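Local coordinates for protein sensor histidine kinase (Pseudomonas syringae pv. tomato, PDB 3CIT) that is the GAF domain of a putative sensor histidine kinase that probably signals through a two-component phosphorelay, at residues Leu50-Gly55 against Leu75-Asp80; Leu96-Leu101 against Ser120-Ala125; Leu100-Arg105 against Gly113-Ala118. One frame throughout, in Å; residues are numbered along the deposited sequence.

Interaction 1 (Leu50-Gly55 against Leu75-Asp80); sequences LLLEWG and LETTAD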
loop_
_atom_site.group_PDB
_atom_site.type_symbol
_atom_site.label_atom_id
_atom_site.label_comp_id
_atom_site.label_asym_id
_atom_site.label_seq_id
_atom_site.Cartn_x
_atom_site.Cartn_y
_atom_site.Cartn_z
ATOM N N LEU A 50 -10.603 -2.574 18.853
ATOM C CA LEU A 50 -10.494 -3.981 19.125
ATOM C C LEU A 50 -9.558 -4.646 18.117
ATOM O O LEU A 50 -9.179 -4.060 17.096
ATOM C CB LEU A 50 -11.895 -4.613 19.194
ATOM C CG LEU A 50 -12.842 -4.486 18.030
ATOM C CD1 LEU A 50 -12.381 -5.370 16.913
ATOM C CD2 LEU A 50 -14.287 -4.848 18.444
ATOM N N LEU A 51 -9.178 -5.868 18.446
ATOM C CA LEU A 51 -8.441 -6.731 17.551
ATOM C C LEU A 51 -9.282 -7.975 17.256
ATOM O O LEU A 51 -9.809 -8.625 18.168
ATOM C CB LEU A 51 -7.110 -7.115 18.185
ATOM C CG LEU A 51 -6.196 -7.975 17.335
ATOM C CD1 LEU A 51 -5.735 -7.216 16.017
ATOM C CD2 LEU A 51 -4.991 -8.395 18.172
ATOM N N LEU A 52 -9.424 -8.277 15.968
ATOM C CA LEU A 52 -10.180 -9.428 15.504
ATOM C C LEU A 52 -9.198 -10.394 14.886
ATOM O O LEU A 52 -8.322 -9.974 14.141
ATOM C CB LEU A 52 -11.163 -9.008 14.425
ATOM C CG LEU A 52 -12.262 -8.052 14.826
ATOM C CD1 LEU A 52 -13.179 -7.796 13.614
ATOM C CD2 LEU A 52 -13.052 -8.611 16.043
ATOM N N GLU A 53 -9.347 -11.677 15.172
ATOM C CA GLU A 53 -8.534 -12.706 14.545
ATOM C C GLU A 53 -9.402 -13.899 14.148
ATOM O O GLU A 53 -10.399 -14.203 14.806
ATOM C CB GLU A 53 -7.416 -13.153 15.469
ATOM C CG GLU A 53 -6.341 -12.088 15.672
ATOM C CD GLU A 53 -5.408 -12.455 16.800
ATOM O OE1 GLU A 53 -4.768 -13.510 16.695
ATOM O OE2 GLU A 53 -5.320 -11.678 17.774
ATOM N N TRP A 54 -9.041 -14.531 13.040
ATOM C CA TRP A 54 -9.784 -15.693 12.518
ATOM C C TRP A 54 -8.825 -16.714 11.901
ATOM O O TRP A 54 -7.710 -16.395 11.570
ATOM C CB TRP A 54 -10.828 -15.243 11.500
ATOM C CG TRP A 54 -10.291 -14.377 10.401
ATOM C CD1 TRP A 54 -9.654 -14.787 9.261
ATOM C CD2 TRP A 54 -10.340 -12.966 10.347
ATOM N NE1 TRP A 54 -9.287 -13.703 8.507
ATOM C CE2 TRP A 54 -9.693 -12.567 9.150
ATOM C CE3 TRP A 54 -10.843 -11.983 11.201
ATOM C CZ2 TRP A 54 -9.578 -11.245 8.781
ATOM C CZ3 TRP A 54 -10.745 -10.660 10.820
ATOM C CH2 TRP A 54 -10.092 -10.301 9.629
ATOM N N GLY A 55 -9.271 -17.948 11.764
ATOM C CA GLY A 55 -8.466 -19.018 11.168
ATOM C C GLY A 55 -9.216 -19.560 9.963
ATOM O O GLY A 55 -9.964 -18.786 9.318
ATOM N N LEU A 75 -20.014 -2.819 16.661
ATOM C CA LEU A 75 -19.253 -3.063 15.441
ATOM C C LEU A 75 -19.474 -4.478 14.909
ATOM O O LEU A 75 -19.483 -5.464 15.659
ATOM C CB LEU A 75 -17.782 -2.868 15.704
ATOM C CG LEU A 75 -17.323 -1.489 16.149
ATOM C CD1 LEU A 75 -15.848 -1.573 16.475
ATOM C CD2 LEU A 75 -17.610 -0.447 15.071
ATOM N N GLU A 76 -19.652 -4.553 13.592
ATOM C CA GLU A 76 -19.642 -5.826 12.883
ATOM C C GLU A 76 -18.294 -6.492 13.055
ATOM O O GLU A 76 -17.272 -5.826 13.170
ATOM C CB GLU A 76 -19.913 -5.596 11.399
ATOM C CG GLU A 76 -21.377 -5.252 11.132
ATOM C CD GLU A 76 -22.301 -6.437 11.391
ATOM O OE1 GLU A 76 -22.176 -7.449 10.643
ATOM O OE2 GLU A 76 -23.146 -6.359 12.332
ATOM N N THR A 77 -18.287 -7.813 13.117
ATOM C CA THR A 77 -17.044 -8.532 13.296
ATOM C C THR A 77 -16.961 -9.616 12.224
ATOM O O THR A 77 -17.077 -10.801 12.518
ATOM C CB THR A 77 -16.955 -9.119 14.711
ATOM O OG1 THR A 77 -18.047 -10.015 14.936
ATOM C CG2 THR A 77 -16.993 -8.000 15.758
ATOM N N THR A 78 -16.790 -9.209 10.975
ATOM C CA THR A 78 -16.739 -10.178 9.871
ATOM C C THR A 78 -15.302 -10.432 9.478
ATOM O O THR A 78 -14.492 -9.493 9.456
ATOM C CB THR A 78 -17.509 -9.682 8.637
ATOM O OG1 THR A 78 -18.744 -9.098 9.062
ATOM C CG2 THR A 78 -17.820 -10.852 7.701
ATOM N N ALA A 79 -14.973 -11.689 9.182
ATOM C CA ALA A 79 -13.660 -12.002 8.638
ATOM C C ALA A 79 -13.471 -11.307 7.292
ATOM O O ALA A 79 -14.383 -11.240 6.489
ATOM C CB ALA A 79 -13.471 -13.463 8.498
ATOM N N ASP A 80 -12.267 -10.800 7.055
ATOM C CA ASP A 80 -11.960 -9.979 5.884
ATOM C C ASP A 80 -10.566 -10.453 5.365
ATOM O O ASP A 80 -9.606 -9.701 5.421
ATOM C CB ASP A 80 -11.930 -8.509 6.378
ATOM C CG ASP A 80 -12.024 -7.439 5.251
ATOM O OD1 ASP A 80 -12.222 -7.796 4.079
ATOM O OD2 ASP A 80 -11.929 -6.202 5.626
#
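Trp-54 turns one face of its indole to the backbone of Ala-79 and Asp-80. Ala-79 CA stands 3.7 Å from the centroid of the six-membered ring and only 8° off its normal, a CH-pi contact squarely over the face. On that same face Ala-79 CB sits 3.7 Å from Trp-54 CD2, and Asp-80 N comes to 3.2 Å from Trp-54 CZ2, so the ring lies against a peptide as well as a methyl. Trp-54 CG falls between the backbone N and the carbonyl carbon (chi1 52°), and Trp-54 NE1 is taken up by a hydrogen bond to Ser-111 O, which helps to hold the indole's rotation. In this GAF domain Leu-50 to Glu-53 belong to strand 48-53 of the antiparallel sheet, whereas 75-80 is irregular chain between helix 69-72 and strand 87-90, running over that sheet; the segment directions differ by 37°. A glycerol, probably from the crystallisation liquor, lies near Leu-52 and is hydrogen-bonded to Glu-76 O, which may mark a pocket. Leu-52 and Thr-77 cross at about a right angle: Leu-52 CD1 reaches Thr-77 CA at 3.9 Å, while Leu-52 CD2 meets Thr-77 CG2 at 4.0 Å. At the far end Leu-50 and Leu-75 pass alongside each other, running oppositely, with Leu-50 CD2 4.1 Å from Leu-75 CD1, and both also pack on Val-116 of strand 111-119.

Interaction 2 (Leu96-Leu101 against Ser120-Ala125); sequences LPCVLL and SVAISA. With SO4 (sulfate ion), chain J.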
loop_
_atom_site.group_PDB
_atom_site.type_symbol
_atom_site.label_atom_id
_atom_site.label_comp_id
_atom_site.label_asym_id
_atom_site.label_seq_id
_atom_site.Cartn_x
_atom_site.Cartn_y
_atom_site.Cartn_z
ATOM N N LEU A 96 -20.246 4.680 17.134
ATOM C CA LEU A 96 -18.845 4.775 16.690
ATOM C C LEU A 96 -18.818 5.237 15.252
ATOM O O LEU A 96 -18.672 4.447 14.295
ATOM C CB LEU A 96 -18.105 3.430 16.844
ATOM C CG LEU A 96 -17.936 2.931 18.285
ATOM C CD1 LEU A 96 -17.406 1.498 18.355
ATOM C CD2 LEU A 96 -17.019 3.877 19.108
ATOM N N PRO A 97 -19.052 6.532 15.064
ATOM C CA PRO A 97 -19.203 7.052 13.706
ATOM C C PRO A 97 -17.971 7.070 12.784
ATOM O O PRO A 97 -18.117 7.399 11.622
ATOM C CB PRO A 97 -19.737 8.469 13.912
ATOM C CG PRO A 97 -19.477 8.814 15.309
ATOM C CD PRO A 97 -19.329 7.547 16.099
ATOM N N CYS A 98 -16.799 6.776 13.316
ATOM C CA CYS A 98 -15.554 6.738 12.546
ATOM C C CYS A 98 -14.841 5.448 12.943
ATOM O O CYS A 98 -14.659 5.181 14.137
ATOM C CB CYS A 98 -14.680 7.986 12.894
ATOM S SG CYS A 98 -15.393 9.411 12.187
ATOM N N VAL A 99 -14.390 4.696 11.941
ATOM C CA VAL A 99 -13.666 3.450 12.128
ATOM C C VAL A 99 -12.521 3.353 11.120
ATOM O O VAL A 99 -12.693 3.664 9.945
ATOM C CB VAL A 99 -14.605 2.250 11.961
ATOM C CG1 VAL A 99 -13.822 0.890 12.055
ATOM C CG2 VAL A 99 -15.722 2.331 13.007
ATOM N N LEU A 100 -11.375 2.900 11.603
ATOM C CA LEU A 100 -10.191 2.617 10.780
ATOM C C LEU A 100 -9.861 1.128 10.914
ATOM O O LEU A 100 -9.696 0.608 12.037
ATOM C CB LEU A 100 -9.027 3.496 11.239
ATOM C CG LEU A 100 -7.677 3.327 10.553
ATOM C CD1 LEU A 100 -7.719 3.646 9.022
ATOM C CD2 LEU A 100 -6.506 4.088 11.281
ATOM N N LEU A 101 -9.782 0.442 9.776
ATOM C CA LEU A 101 -9.423 -0.974 9.722
ATOM C C LEU A 101 -7.992 -1.105 9.221
ATOM O O LEU A 101 -7.647 -0.483 8.208
ATOM C CB LEU A 101 -10.378 -1.692 8.764
ATOM C CG LEU A 101 -11.881 -1.588 9.082
ATOM C CD1 LEU A 101 -12.648 -2.431 8.068
ATOM C CD2 LEU A 101 -12.150 -2.053 10.468
ATOM N N SER A 120 -15.870 7.635 19.211
ATOM C CA SER A 120 -17.238 7.909 19.616
ATOM C C SER A 120 -17.849 9.131 18.959
ATOM O O SER A 120 -19.062 9.275 18.979
ATOM C CB SER A 120 -17.299 8.085 21.134
ATOM O OG SER A 120 -16.480 9.173 21.534
ATOM N N VAL A 121 -17.023 10.010 18.395
ATOM C CA VAL A 121 -17.512 11.177 17.688
ATOM C C VAL A 121 -16.828 11.297 16.311
ATOM O O VAL A 121 -15.707 10.801 16.093
ATOM C CB VAL A 121 -17.361 12.497 18.496
ATOM C CG1 VAL A 121 -18.248 12.494 19.765
ATOM C CG2 VAL A 121 -15.949 12.761 18.840
ATOM N N ALA A 122 -17.538 11.907 15.375
ATOM C CA ALA A 122 -17.008 12.111 14.013
ATOM C C ALA A 122 -15.735 12.961 14.071
ATOM O O ALA A 122 -15.707 14.042 14.689
ATOM C CB ALA A 122 -18.069 12.764 13.120
ATOM N N ILE A 123 -14.665 12.455 13.461
ATOM C CA ILE A 123 -13.406 13.188 13.324
ATOM C C ILE A 123 -12.944 13.011 11.871
ATOM O O ILE A 123 -13.448 12.140 11.167
ATOM C CB ILE A 123 -12.299 12.666 14.272
ATOM C CG1 ILE A 123 -12.072 11.154 14.124
ATOM C CG2 ILE A 123 -12.632 13.010 15.740
ATOM C CD1 ILE A 123 -10.837 10.654 14.839
ATOM N N SER A 124 -11.999 13.813 11.422
ATOM C CA SER A 124 -11.416 13.597 10.082
ATOM C C SER A 124 -10.509 12.378 10.159
ATOM O O SER A 124 -9.949 12.078 11.219
ATOM C CB SER A 124 -10.623 14.803 9.644
ATOM O OG SER A 124 -11.464 15.904 9.458
ATOM N N ALA A 125 -10.359 11.645 9.064
ATOM C CA ALA A 125 -9.395 10.563 9.053
ATOM C C ALA A 125 -8.041 11.096 9.520
ATOM O O ALA A 125 -7.659 12.211 9.160
ATOM C CB ALA A 125 -9.268 9.931 7.627
HETATM S S SO4 J . -12.262 17.053 12.792
HETATM O O1 SO4 J . -13.184 17.320 13.917
HETATM O O2 SO4 J . -11.384 15.881 13.120
HETATM O O3 SO4 J . -13.097 16.880 11.587
HETATM O O4 SO4 J . -11.417 18.247 12.559
#
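Pro-97 and Cys-98 meet Ser-120 to Ile-123 in a mixed contact, one sulfur hydrogen bond amid van der Waals packing, at the end of the GAF-domain sheet where strand 98-105 begins and strand 111-119 has just ended. Segment 96-101 leads into strand 98-105, while 120-125 is the irregular connection from strand 111-119 to helix 128-156, so the contact lies where the chain leaves the sheet for its last helix. The CA atoms of Leu-96 and Ser-120 are 4.6 Å apart, and those of Pro-97 and Ala-122 are 5.5 Å apart. Leu-96 brings its CD2 to 3.9 Å from Ser-120 N, although its CB points away. The pyrrolidine of Pro-97 approaches the other backbone with its CD and CG atoms: Pro-97 CD lies 3.4 Å from Ser-120 O, and Pro-97 CG lies 3.7 Å from Ala-122 N. Ser-120 OG is engaged elsewhere, with Asp-47. Ser-124 OG hydrogen-bonds Ser-7 OG of a second subunit and sulfate O3; this sulfate ion, probably from the crystallisation liquor, is held jointly by Ser-124 and by Gln-8 of that second subunit. Ser-124 N gives the sulfate O2 a nearly straight bond of 170°. Cys-98 SG, anti to its own carbonyl carbon (chi1 -72°), passes 3.6 Å from Ala-122 CA and accepts the hydrogen bond from Ile-123 N at 3.4 Å, with an N-H...S angle of 167°.

Interaction 3 (Leu100-Arg105 against Gly113-Ala118); sequences LLLPLR and GTLVLA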
loop_
_atom_site.group_PDB
_atom_site.type_symbol
_atom_site.label_atom_id
_atom_site.label_comp_id
_atom_site.label_asym_id
_atom_site.label_seq_id
_atom_site.Cartn_x
_atom_site.Cartn_y
_atom_site.Cartn_z
ATOM N N LEU A 100 -11.375 2.900 11.603
ATOM C CA LEU A 100 -10.191 2.617 10.780
ATOM C C LEU A 100 -9.861 1.128 10.914
ATOM O O LEU A 100 -9.696 0.608 12.037
ATOM C CB LEU A 100 -9.027 3.496 11.239
ATOM C CG LEU A 100 -7.677 3.327 10.553
ATOM C CD1 LEU A 100 -7.719 3.646 9.022
ATOM C CD2 LEU A 100 -6.506 4.088 11.281
ATOM N N LEU A 101 -9.782 0.442 9.776
ATOM C CA LEU A 101 -9.423 -0.974 9.722
ATOM C C LEU A 101 -7.992 -1.105 9.221
ATOM O O LEU A 101 -7.647 -0.483 8.208
ATOM C CB LEU A 101 -10.378 -1.692 8.764
ATOM C CG LEU A 101 -11.881 -1.588 9.082
ATOM C CD1 LEU A 101 -12.648 -2.431 8.068
ATOM C CD2 LEU A 101 -12.150 -2.053 10.468
ATOM N N LEU A 102 -7.182 -1.903 9.920
ATOM C CA LEU A 102 -5.797 -2.201 9.550
ATOM C C LEU A 102 -5.624 -3.734 9.554
ATOM O O LEU A 102 -5.553 -4.354 10.607
ATOM C CB LEU A 102 -4.811 -1.547 10.522
ATOM C CG LEU A 102 -5.101 -0.058 10.806
ATOM C CD1 LEU A 102 -4.524 0.455 12.097
ATOM C CD2 LEU A 102 -4.640 0.768 9.566
ATOM N N PRO A 103 -5.549 -4.340 8.377
ATOM C CA PRO A 103 -5.417 -5.766 8.294
ATOM C C PRO A 103 -4.125 -6.296 8.880
ATOM O O PRO A 103 -3.074 -5.628 8.829
ATOM C CB PRO A 103 -5.427 -6.048 6.781
ATOM C CG PRO A 103 -5.982 -4.871 6.157
ATOM C CD PRO A 103 -5.640 -3.721 7.037
ATOM N N LEU A 104 -4.218 -7.500 9.418
ATOM C CA LEU A 104 -3.067 -8.282 9.831
ATOM C C LEU A 104 -2.781 -9.353 8.785
ATOM O O LEU A 104 -3.613 -10.188 8.490
ATOM C CB LEU A 104 -3.316 -8.957 11.187
ATOM C CG LEU A 104 -3.073 -8.140 12.458
ATOM C CD1 LEU A 104 -4.064 -7.037 12.615
ATOM C CD2 LEU A 104 -3.068 -9.088 13.694
ATOM N N ARG A 105 -1.576 -9.311 8.230
ATOM C CA ARG A 105 -1.149 -10.282 7.246
ATOM C C ARG A 105 0.278 -10.680 7.550
ATOM O O ARG A 105 1.146 -9.810 7.708
ATOM C CB ARG A 105 -1.263 -9.687 5.854
ATOM C CG ARG A 105 -0.955 -10.687 4.760
ATOM C CD ARG A 105 -1.153 -10.086 3.374
ATOM N NE ARG A 105 -2.539 -9.677 3.120
ATOM C CZ ARG A 105 -3.456 -10.449 2.522
ATOM N NH1 ARG A 105 -3.146 -11.660 2.109
ATOM N NH2 ARG A 105 -4.689 -10.002 2.314
ATOM N N GLY A 113 -6.627 -11.290 10.452
ATOM C CA GLY A 113 -7.216 -10.442 11.469
ATOM C C GLY A 113 -7.213 -9.005 11.033
ATOM O O GLY A 113 -6.733 -8.693 9.938
ATOM N N THR A 114 -7.798 -8.157 11.873
ATOM C CA THR A 114 -7.887 -6.725 11.639
ATOM C C THR A 114 -7.767 -6.004 12.946
ATOM O O THR A 114 -8.446 -6.364 13.915
ATOM C CB THR A 114 -9.253 -6.245 11.077
ATOM O OG1 THR A 114 -9.794 -7.244 10.225
ATOM C CG2 THR A 114 -9.013 -4.972 10.340
ATOM N N LEU A 115 -6.907 -4.993 12.972
ATOM C CA LEU A 115 -6.904 -4.027 14.047
ATOM C C LEU A 115 -7.981 -2.995 13.707
ATOM O O LEU A 115 -7.980 -2.435 12.595
ATOM C CB LEU A 115 -5.487 -3.429 14.168
ATOM C CG LEU A 115 -5.139 -2.485 15.301
ATOM C CD1 LEU A 115 -5.348 -3.195 16.633
ATOM C CD2 LEU A 115 -3.651 -1.953 15.137
ATOM N N VAL A 116 -8.919 -2.776 14.625
ATOM C CA VAL A 116 -10.070 -1.938 14.387
ATOM C C VAL A 116 -9.971 -0.796 15.389
ATOM O O VAL A 116 -10.041 -1.021 16.602
ATOM C CB VAL A 116 -11.413 -2.694 14.574
ATOM C CG1 VAL A 116 -12.669 -1.742 14.279
ATOM C CG2 VAL A 116 -11.519 -3.963 13.677
ATOM N N LEU A 117 -9.750 0.418 14.901
ATOM C CA LEU A 117 -9.779 1.596 15.752
ATOM C C LEU A 117 -11.079 2.318 15.462
ATOM O O LEU A 117 -11.561 2.331 14.318
ATOM C CB LEU A 117 -8.591 2.521 15.447
ATOM C CG LEU A 117 -7.208 1.855 15.343
ATOM C CD1 LEU A 117 -6.090 2.958 15.171
ATOM C CD2 LEU A 117 -6.948 0.949 16.498
ATOM N N ALA A 118 -11.665 2.937 16.484
ATOM C CA ALA A 118 -12.965 3.560 16.320
ATOM C C ALA A 118 -13.085 4.738 17.247
ATOM O O ALA A 118 -12.431 4.765 18.278
ATOM C CB ALA A 118 -14.089 2.551 16.609
#
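Leu-100 and Leu-117 exchange two backbone hydrogen bonds, Leu-100 N to Leu-117 O at 2.8 Å and Leu-117 N to Leu-100 O at 2.9 Å. A second reciprocal pair joins Leu-102 and Leu-115, each N to the other's O. Leu-104 N adds a bond to Gly-113 O; its N-H...O angle is 174°, but the donor stands 50° out of the carbonyl plane. This ladder defines an antiparallel beta hairpin of strands 98-105 and 111-119, central to the GAF-domain sheet, with Leu-101/Val-116 and Pro-103/Thr-114 as the non-hydrogen-bonded pairs. Between the N-H donors, CA-H...O contacts such as Val-116 CA to Leu-100 O (3.5 Å) fill in the ladder.

The side chains sort onto two faces. On one, the Leu-100 and Leu-117 side chains run abreast in the same direction, with Leu-100 CD2 4.1 Å from Leu-117 CD1. Leu-102 and Leu-115 are set obliquely to each other, and Leu-102 CD1 comes to 4.0 Å from Leu-115 CD2. Leu-104 CD1 lies over the neighbouring backbone, 3.5 Å from Leu-115 N. On the opposite face Leu-101 CD2 rests 3.8 Å from Val-116 CG2. Thr-114 CG2, set anti to its backbone N, comes to 3.5 Å from Leu-102 O and also meets Leu-101 CB.

The face carrying Leu-100, Leu-102, Leu-104, Leu-115 and Leu-117 packs against helices: Leu-102 and Leu-117 on Leu-134 of helix 128-156, and Leu-115 and Leu-117 on Leu-37 of helix 29-43. On the other face Thr-114 meets Trp-54. Strand 111-119 is flanked by strand 48-53, and strand 98-105 by strand 87-90.

All three contacts use one antiparallel sheet, ordered 61-66, 48-53, 111-119, 98-105, 87-90. Interaction 3 lies about 4 Å from the centre of the chain; its centre is about 8 Å from that of interaction 1 and 13 Å from that of interaction 2, which are 18 Å apart from each other. Leu-50 N to Val-116 O is a probable hydrogen bond between interactions 1 and 3. Interactions 2 and 3 share Leu-100 and Leu-101. Leu-75 touches Leu-96 and Val-99, linking interactions 1 and 2. Interaction 1 closes before residue 96; the other two start from strand 98-105 and return through 113-118 and 120-125. The central hairpin is thus flanked by strand 48-53 with its 75-80 loop, and by the connection to the last helix.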